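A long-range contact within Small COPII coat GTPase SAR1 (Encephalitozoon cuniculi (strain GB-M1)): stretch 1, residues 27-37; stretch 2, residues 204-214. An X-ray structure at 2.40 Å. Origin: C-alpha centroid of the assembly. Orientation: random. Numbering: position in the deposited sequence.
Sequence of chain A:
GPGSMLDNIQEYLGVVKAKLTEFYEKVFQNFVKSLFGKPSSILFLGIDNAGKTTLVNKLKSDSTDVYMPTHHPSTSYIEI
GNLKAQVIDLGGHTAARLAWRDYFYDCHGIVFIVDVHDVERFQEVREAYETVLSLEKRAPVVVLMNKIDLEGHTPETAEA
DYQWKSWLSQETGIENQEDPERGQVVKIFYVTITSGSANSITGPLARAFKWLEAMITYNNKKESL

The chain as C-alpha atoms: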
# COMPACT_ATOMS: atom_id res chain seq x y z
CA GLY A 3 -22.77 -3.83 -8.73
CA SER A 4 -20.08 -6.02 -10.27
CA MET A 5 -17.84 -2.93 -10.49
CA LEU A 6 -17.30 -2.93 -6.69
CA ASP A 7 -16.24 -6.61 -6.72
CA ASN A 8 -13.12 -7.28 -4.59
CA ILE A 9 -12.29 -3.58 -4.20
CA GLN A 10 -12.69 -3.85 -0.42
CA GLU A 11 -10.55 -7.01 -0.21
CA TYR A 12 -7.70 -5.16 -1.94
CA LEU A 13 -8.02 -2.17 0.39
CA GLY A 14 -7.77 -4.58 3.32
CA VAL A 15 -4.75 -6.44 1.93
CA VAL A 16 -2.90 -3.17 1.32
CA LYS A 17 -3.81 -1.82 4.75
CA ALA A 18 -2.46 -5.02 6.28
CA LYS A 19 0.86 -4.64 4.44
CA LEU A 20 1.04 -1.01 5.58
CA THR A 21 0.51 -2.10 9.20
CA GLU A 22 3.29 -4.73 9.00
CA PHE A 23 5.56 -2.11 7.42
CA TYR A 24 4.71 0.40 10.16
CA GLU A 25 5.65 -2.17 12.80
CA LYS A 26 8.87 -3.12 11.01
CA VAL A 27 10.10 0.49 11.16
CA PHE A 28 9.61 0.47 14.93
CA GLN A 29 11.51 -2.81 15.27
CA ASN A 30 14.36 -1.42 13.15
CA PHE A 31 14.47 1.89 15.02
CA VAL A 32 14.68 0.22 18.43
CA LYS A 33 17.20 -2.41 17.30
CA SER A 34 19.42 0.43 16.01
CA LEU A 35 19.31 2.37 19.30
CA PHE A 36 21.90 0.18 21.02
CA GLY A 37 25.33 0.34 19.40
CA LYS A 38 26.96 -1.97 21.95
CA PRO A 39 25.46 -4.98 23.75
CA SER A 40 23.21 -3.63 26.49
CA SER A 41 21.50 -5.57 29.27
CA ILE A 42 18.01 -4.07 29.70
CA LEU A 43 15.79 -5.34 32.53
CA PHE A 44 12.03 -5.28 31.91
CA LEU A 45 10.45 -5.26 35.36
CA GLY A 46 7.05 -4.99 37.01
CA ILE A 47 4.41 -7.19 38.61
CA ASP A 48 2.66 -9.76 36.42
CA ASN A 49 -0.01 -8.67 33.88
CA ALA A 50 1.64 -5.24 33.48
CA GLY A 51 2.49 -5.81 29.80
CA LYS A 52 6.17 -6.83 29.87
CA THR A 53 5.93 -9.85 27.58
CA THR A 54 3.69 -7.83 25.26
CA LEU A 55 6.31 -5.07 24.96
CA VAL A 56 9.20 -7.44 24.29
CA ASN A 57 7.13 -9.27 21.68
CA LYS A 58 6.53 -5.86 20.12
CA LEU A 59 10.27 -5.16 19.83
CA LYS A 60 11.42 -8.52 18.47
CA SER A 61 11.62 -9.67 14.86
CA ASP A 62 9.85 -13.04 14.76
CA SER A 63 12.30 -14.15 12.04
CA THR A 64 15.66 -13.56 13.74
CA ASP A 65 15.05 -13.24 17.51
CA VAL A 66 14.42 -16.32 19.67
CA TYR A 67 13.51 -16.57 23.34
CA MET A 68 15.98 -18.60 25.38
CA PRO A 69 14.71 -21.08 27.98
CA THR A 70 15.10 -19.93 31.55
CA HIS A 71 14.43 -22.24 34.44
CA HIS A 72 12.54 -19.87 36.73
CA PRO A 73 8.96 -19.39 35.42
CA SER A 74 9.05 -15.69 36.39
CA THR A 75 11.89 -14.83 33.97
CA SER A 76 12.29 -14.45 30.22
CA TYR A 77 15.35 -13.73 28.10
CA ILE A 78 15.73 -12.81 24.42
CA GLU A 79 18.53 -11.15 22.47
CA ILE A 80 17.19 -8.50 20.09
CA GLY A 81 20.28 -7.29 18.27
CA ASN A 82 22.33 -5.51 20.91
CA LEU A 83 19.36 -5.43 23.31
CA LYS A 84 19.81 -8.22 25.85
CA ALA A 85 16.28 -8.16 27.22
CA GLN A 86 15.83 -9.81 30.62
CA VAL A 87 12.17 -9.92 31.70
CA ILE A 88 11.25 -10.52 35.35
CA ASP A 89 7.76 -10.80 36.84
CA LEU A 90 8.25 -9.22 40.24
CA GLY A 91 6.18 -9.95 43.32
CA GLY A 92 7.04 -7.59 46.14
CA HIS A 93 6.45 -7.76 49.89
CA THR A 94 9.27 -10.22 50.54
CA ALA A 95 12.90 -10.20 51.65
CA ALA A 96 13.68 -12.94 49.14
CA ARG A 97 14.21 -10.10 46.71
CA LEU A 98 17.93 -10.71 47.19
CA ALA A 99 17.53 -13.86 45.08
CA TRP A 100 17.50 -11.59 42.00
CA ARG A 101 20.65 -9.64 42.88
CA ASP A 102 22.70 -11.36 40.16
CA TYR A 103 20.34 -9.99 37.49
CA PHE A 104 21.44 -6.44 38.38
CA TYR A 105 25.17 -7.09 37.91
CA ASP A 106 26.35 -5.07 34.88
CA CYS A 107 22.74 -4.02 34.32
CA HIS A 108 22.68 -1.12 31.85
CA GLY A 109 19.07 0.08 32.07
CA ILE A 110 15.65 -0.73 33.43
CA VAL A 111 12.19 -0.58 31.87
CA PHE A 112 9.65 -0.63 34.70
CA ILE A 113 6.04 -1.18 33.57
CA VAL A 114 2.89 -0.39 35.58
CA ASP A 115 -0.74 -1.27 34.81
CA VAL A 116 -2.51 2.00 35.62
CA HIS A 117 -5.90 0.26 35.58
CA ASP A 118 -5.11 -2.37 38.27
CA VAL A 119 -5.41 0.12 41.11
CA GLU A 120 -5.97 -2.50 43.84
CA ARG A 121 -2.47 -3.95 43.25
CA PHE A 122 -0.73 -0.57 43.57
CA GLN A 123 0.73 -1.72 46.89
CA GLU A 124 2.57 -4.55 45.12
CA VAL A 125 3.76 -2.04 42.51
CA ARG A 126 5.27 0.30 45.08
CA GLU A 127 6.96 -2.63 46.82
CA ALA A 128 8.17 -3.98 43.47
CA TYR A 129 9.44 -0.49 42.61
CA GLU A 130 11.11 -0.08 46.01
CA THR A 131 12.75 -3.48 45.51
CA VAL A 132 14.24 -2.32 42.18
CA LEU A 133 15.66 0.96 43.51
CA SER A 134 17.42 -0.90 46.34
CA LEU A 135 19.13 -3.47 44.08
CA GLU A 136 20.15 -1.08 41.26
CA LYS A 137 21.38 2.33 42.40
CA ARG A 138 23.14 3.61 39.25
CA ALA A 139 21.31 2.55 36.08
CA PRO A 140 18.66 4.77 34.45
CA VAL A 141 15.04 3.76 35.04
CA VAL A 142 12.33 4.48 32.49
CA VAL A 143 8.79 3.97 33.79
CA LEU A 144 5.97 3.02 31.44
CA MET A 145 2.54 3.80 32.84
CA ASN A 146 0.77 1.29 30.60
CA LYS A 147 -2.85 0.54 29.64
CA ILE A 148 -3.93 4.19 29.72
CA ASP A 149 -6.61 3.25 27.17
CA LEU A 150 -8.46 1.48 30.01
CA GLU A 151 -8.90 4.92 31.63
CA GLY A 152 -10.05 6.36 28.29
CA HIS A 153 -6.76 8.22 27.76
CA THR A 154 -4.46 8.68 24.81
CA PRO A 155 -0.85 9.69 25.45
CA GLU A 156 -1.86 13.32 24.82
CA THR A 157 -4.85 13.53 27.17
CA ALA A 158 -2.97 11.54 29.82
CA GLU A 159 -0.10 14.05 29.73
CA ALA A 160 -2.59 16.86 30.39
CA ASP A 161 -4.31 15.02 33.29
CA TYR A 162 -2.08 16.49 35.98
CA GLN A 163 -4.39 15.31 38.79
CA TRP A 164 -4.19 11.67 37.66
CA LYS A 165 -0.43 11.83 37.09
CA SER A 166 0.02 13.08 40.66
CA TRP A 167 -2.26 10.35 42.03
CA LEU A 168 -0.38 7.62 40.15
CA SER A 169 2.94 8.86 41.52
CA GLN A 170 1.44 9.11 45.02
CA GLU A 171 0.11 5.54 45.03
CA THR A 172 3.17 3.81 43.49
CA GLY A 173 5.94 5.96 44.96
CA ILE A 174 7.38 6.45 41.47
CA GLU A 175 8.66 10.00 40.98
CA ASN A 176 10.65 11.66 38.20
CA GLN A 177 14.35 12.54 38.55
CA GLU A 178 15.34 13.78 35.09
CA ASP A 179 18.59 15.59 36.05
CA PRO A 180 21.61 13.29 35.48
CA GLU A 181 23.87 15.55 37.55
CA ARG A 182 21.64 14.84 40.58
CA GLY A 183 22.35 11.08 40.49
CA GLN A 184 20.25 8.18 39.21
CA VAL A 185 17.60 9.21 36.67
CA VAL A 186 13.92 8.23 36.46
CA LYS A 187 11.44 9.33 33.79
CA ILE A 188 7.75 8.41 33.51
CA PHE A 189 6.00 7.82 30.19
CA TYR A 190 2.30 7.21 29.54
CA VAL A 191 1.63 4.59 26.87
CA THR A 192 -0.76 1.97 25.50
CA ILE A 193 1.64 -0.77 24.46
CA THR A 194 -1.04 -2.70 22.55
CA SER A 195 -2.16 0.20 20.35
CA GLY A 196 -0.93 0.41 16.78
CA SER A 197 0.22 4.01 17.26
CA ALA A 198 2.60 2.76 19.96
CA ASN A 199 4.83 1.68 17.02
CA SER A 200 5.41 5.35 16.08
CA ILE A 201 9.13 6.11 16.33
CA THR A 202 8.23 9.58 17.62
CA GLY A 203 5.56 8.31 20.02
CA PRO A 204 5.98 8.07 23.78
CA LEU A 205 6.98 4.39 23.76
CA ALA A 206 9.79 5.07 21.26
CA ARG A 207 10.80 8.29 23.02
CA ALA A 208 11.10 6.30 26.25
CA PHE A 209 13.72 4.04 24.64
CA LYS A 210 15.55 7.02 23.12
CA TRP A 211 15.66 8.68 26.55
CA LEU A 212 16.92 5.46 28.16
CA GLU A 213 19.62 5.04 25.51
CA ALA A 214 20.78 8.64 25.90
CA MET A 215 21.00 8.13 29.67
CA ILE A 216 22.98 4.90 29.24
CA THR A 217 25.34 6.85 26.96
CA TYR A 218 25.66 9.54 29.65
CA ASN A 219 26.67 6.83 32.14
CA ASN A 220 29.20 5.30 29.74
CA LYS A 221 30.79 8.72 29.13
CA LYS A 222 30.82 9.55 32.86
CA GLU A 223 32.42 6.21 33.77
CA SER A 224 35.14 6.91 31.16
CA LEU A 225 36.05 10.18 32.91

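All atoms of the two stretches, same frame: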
# COMPACT_ATOMS: atom_id res chain seq x y z
N VAL A 27 9.31 -0.72 10.92
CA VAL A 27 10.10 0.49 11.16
C VAL A 27 10.38 0.66 12.64
O VAL A 27 11.50 1.01 13.04
CB VAL A 27 9.38 1.72 10.57
CG1 VAL A 27 10.08 2.99 11.01
CG2 VAL A 27 9.36 1.63 9.06
N PHE A 28 9.39 0.39 13.49
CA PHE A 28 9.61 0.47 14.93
C PHE A 28 10.65 -0.54 15.38
O PHE A 28 11.59 -0.19 16.10
CB PHE A 28 8.29 0.25 15.66
CG PHE A 28 8.42 0.21 17.16
CD1 PHE A 28 8.61 1.38 17.89
CD2 PHE A 28 8.30 -0.99 17.85
CE1 PHE A 28 8.71 1.34 19.27
CE2 PHE A 28 8.40 -1.03 19.23
CZ PHE A 28 8.61 0.13 19.94
N GLN A 29 10.54 -1.78 14.90
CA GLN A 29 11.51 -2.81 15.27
C GLN A 29 12.92 -2.43 14.83
O GLN A 29 13.89 -2.66 15.56
CB GLN A 29 11.10 -4.15 14.66
CG GLN A 29 9.90 -4.79 15.34
CD GLN A 29 9.18 -5.77 14.45
OE1 GLN A 29 9.78 -6.39 13.57
NE2 GLN A 29 7.88 -5.93 14.67
N ASN A 30 13.05 -1.86 13.63
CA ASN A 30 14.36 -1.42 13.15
C ASN A 30 14.89 -0.25 13.97
O ASN A 30 16.07 -0.23 14.34
CB ASN A 30 14.25 -0.97 11.70
CG ASN A 30 14.29 -2.12 10.73
OD1 ASN A 30 14.11 -3.27 11.11
ND2 ASN A 30 14.53 -1.81 9.46
N PHE A 31 14.03 0.72 14.28
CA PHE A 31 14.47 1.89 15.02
C PHE A 31 14.99 1.50 16.40
O PHE A 31 16.05 1.98 16.83
CB PHE A 31 13.31 2.88 15.14
CG PHE A 31 13.49 3.88 16.25
CD1 PHE A 31 14.15 5.08 16.01
CD2 PHE A 31 12.98 3.64 17.51
CE1 PHE A 31 14.31 6.00 17.02
CE2 PHE A 31 13.14 4.56 18.53
CZ PHE A 31 13.81 5.74 18.28
N VAL A 32 14.28 0.61 17.08
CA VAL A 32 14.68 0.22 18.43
C VAL A 32 15.95 -0.62 18.38
O VAL A 32 16.88 -0.41 19.17
CB VAL A 32 13.52 -0.52 19.12
CG1 VAL A 32 14.03 -1.35 20.29
CG2 VAL A 32 12.47 0.48 19.55
N LYS A 33 16.01 -1.57 17.45
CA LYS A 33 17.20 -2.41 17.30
C LYS A 33 18.45 -1.57 17.03
O LYS A 33 19.55 -1.94 17.43
CB LYS A 33 16.96 -3.43 16.19
CG LYS A 33 18.10 -4.41 15.94
CD LYS A 33 17.60 -5.85 15.93
CE LYS A 33 16.44 -6.04 14.97
NZ LYS A 33 15.84 -7.40 15.10
N SER A 34 18.29 -0.43 16.34
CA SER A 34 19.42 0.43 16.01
C SER A 34 19.81 1.38 17.13
O SER A 34 20.83 2.06 17.02
CB SER A 34 19.10 1.25 14.76
OG SER A 34 18.30 2.37 15.12
N LEU A 35 19.02 1.45 18.21
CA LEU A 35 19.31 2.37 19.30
C LEU A 35 20.57 1.98 20.06
O LEU A 35 21.30 2.85 20.54
CB LEU A 35 18.12 2.44 20.26
CG LEU A 35 17.07 3.52 20.00
CD1 LEU A 35 16.12 3.62 21.17
CD2 LEU A 35 17.74 4.87 19.74
N PHE A 36 20.82 0.69 20.18
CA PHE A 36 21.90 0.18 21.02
C PHE A 36 23.07 -0.19 20.12
O PHE A 36 22.99 -1.16 19.35
CB PHE A 36 21.40 -1.02 21.83
CG PHE A 36 20.18 -0.71 22.65
CD1 PHE A 36 20.29 -0.23 23.95
CD2 PHE A 36 18.91 -0.89 22.12
CE1 PHE A 36 19.17 0.06 24.70
CE2 PHE A 36 17.78 -0.60 22.86
CZ PHE A 36 17.91 -0.13 24.15
N GLY A 37 24.15 0.59 20.20
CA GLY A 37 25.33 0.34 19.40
C GLY A 37 26.28 -0.68 19.98
O GLY A 37 27.10 -1.23 19.24
N PRO A 204 5.42 8.19 22.42
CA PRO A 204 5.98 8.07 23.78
C PRO A 204 6.76 6.79 24.02
O PRO A 204 7.83 6.83 24.65
CB PRO A 204 4.74 8.17 24.68
CG PRO A 204 3.57 7.90 23.79
CD PRO A 204 3.97 8.46 22.45
N LEU A 205 6.26 5.64 23.55
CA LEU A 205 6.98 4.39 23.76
C LEU A 205 8.38 4.46 23.15
O LEU A 205 9.37 4.11 23.81
CB LEU A 205 6.19 3.23 23.17
CG LEU A 205 6.76 1.84 23.42
CD1 LEU A 205 6.86 1.55 24.93
CD2 LEU A 205 5.94 0.77 22.70
N ALA A 206 8.48 4.95 21.91
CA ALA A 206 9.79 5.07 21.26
C ALA A 206 10.64 6.15 21.91
O ALA A 206 11.86 5.99 22.05
CB ALA A 206 9.63 5.35 19.77
N ARG A 207 10.02 7.26 22.34
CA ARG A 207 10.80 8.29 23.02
C ARG A 207 11.33 7.80 24.36
O ARG A 207 12.39 8.24 24.81
CB ARG A 207 9.98 9.56 23.21
CG ARG A 207 9.74 10.34 21.92
CD ARG A 207 9.16 11.71 22.20
NE ARG A 207 8.35 11.72 23.42
CZ ARG A 207 7.02 11.68 23.43
NH1 ARG A 207 6.34 11.62 22.30
NH2 ARG A 207 6.37 11.70 24.59
N ALA A 208 10.61 6.87 25.00
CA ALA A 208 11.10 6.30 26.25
C ALA A 208 12.40 5.53 26.03
O ALA A 208 13.34 5.64 26.82
CB ALA A 208 10.03 5.40 26.88
N PHE A 209 12.48 4.76 24.94
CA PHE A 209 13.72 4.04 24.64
C PHE A 209 14.83 4.99 24.22
O PHE A 209 16.00 4.76 24.55
CB PHE A 209 13.47 2.99 23.57
CG PHE A 209 12.83 1.75 24.10
CD1 PHE A 209 13.58 0.77 24.72
CD2 PHE A 209 11.46 1.55 23.98
CE1 PHE A 209 12.99 -0.38 25.21
CE2 PHE A 209 10.86 0.41 24.47
CZ PHE A 209 11.63 -0.56 25.08
N LYS A 210 14.51 6.06 23.48
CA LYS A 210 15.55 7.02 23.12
C LYS A 210 16.08 7.74 24.36
O LYS A 210 17.28 7.99 24.47
CB LYS A 210 15.03 8.01 22.07
N TRP A 211 15.20 8.07 25.31
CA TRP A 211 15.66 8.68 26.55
C TRP A 211 16.54 7.71 27.34
O TRP A 211 17.61 8.08 27.82
CB TRP A 211 14.47 9.13 27.40
CG TRP A 211 14.85 9.73 28.72
CD1 TRP A 211 15.10 11.05 28.98
CD2 TRP A 211 15.03 9.04 29.97
NE1 TRP A 211 15.42 11.22 30.31
CE2 TRP A 211 15.38 10.00 30.94
CE3 TRP A 211 14.92 7.70 30.36
CZ2 TRP A 211 15.63 9.67 32.27
CZ3 TRP A 211 15.18 7.37 31.69
CH2 TRP A 211 15.52 8.36 32.62
N LEU A 212 16.12 6.44 27.43
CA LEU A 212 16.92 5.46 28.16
C LEU A 212 18.29 5.28 27.52
O LEU A 212 19.31 5.26 28.23
CB LEU A 212 16.17 4.12 28.21
CG LEU A 212 16.83 2.95 28.93
CD1 LEU A 212 16.86 3.19 30.44
CD2 LEU A 212 16.10 1.66 28.60
N GLU A 213 18.34 5.20 26.19
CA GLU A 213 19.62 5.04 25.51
C GLU A 213 20.52 6.24 25.74
O GLU A 213 21.72 6.09 26.00
CB GLU A 213 19.39 4.84 24.01
CG GLU A 213 20.50 4.04 23.32
CD GLU A 213 21.77 4.84 23.12
OE1 GLU A 213 22.87 4.23 23.11
OE2 GLU A 213 21.69 6.08 22.99
N ALA A 214 19.96 7.45 25.66
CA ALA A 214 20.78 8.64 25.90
C ALA A 214 21.33 8.66 27.32
O ALA A 214 22.47 9.08 27.55
CB ALA A 214 19.95 9.90 25.63

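The closest approach in this contact joins no bonded pair: L35 O lies 3.1 Å from E213 CG, and although E213 OE1 comes to 3.3 Å of L35 O, both oxygens are acceptors, so no hydrogen bond can be assigned. None is found anywhere between the two stretches among the modelled atoms, a result qualified by K210, whose side chain stops at CB. What remains is almost entirely packing, burying 477 Å² summed over both sides.

The helix axes run nearly parallel, 11° apart in the same N-to-C sense, but their closest approach is 10.8 Å. Side chains must therefore span the gap, and large aromatic groups do so from stretch 1. F28 and F31, one turn apart and both with chi1 in t, direct their CA-to-CB bonds toward stretch 2 and converge on the small A206: its CB is 3.8 Å from F31 CE2 and 4.1 Å from F28 CE1. The methyl sits at the edge of the F28 ring, near its plane. The same ring also reaches L205, with F28 CZ 3.9 Å from L205 CD2; L205 starts sideways, but its end comes nearer.

Further along, L35 meets the helix backbone as well as a side chain. L35 CD1 is 3.6 Å from both F209 CB and F209 O, and 3.7 Å from K210 N. These are contacts with atoms already engaged within the helix, where K210 N bonds to A206 O and E213 N to F209 O. The nearest CA pair, L35 and E213, stands 6.8 Å apart from CA to CA.

F36 adds a looser aromatic contact: CZ is 4.5 Å from F209 CD1, which lies at the edge of the F36 ring, while F36 CD1 is 4.3 Å from the aliphatic CG of E213.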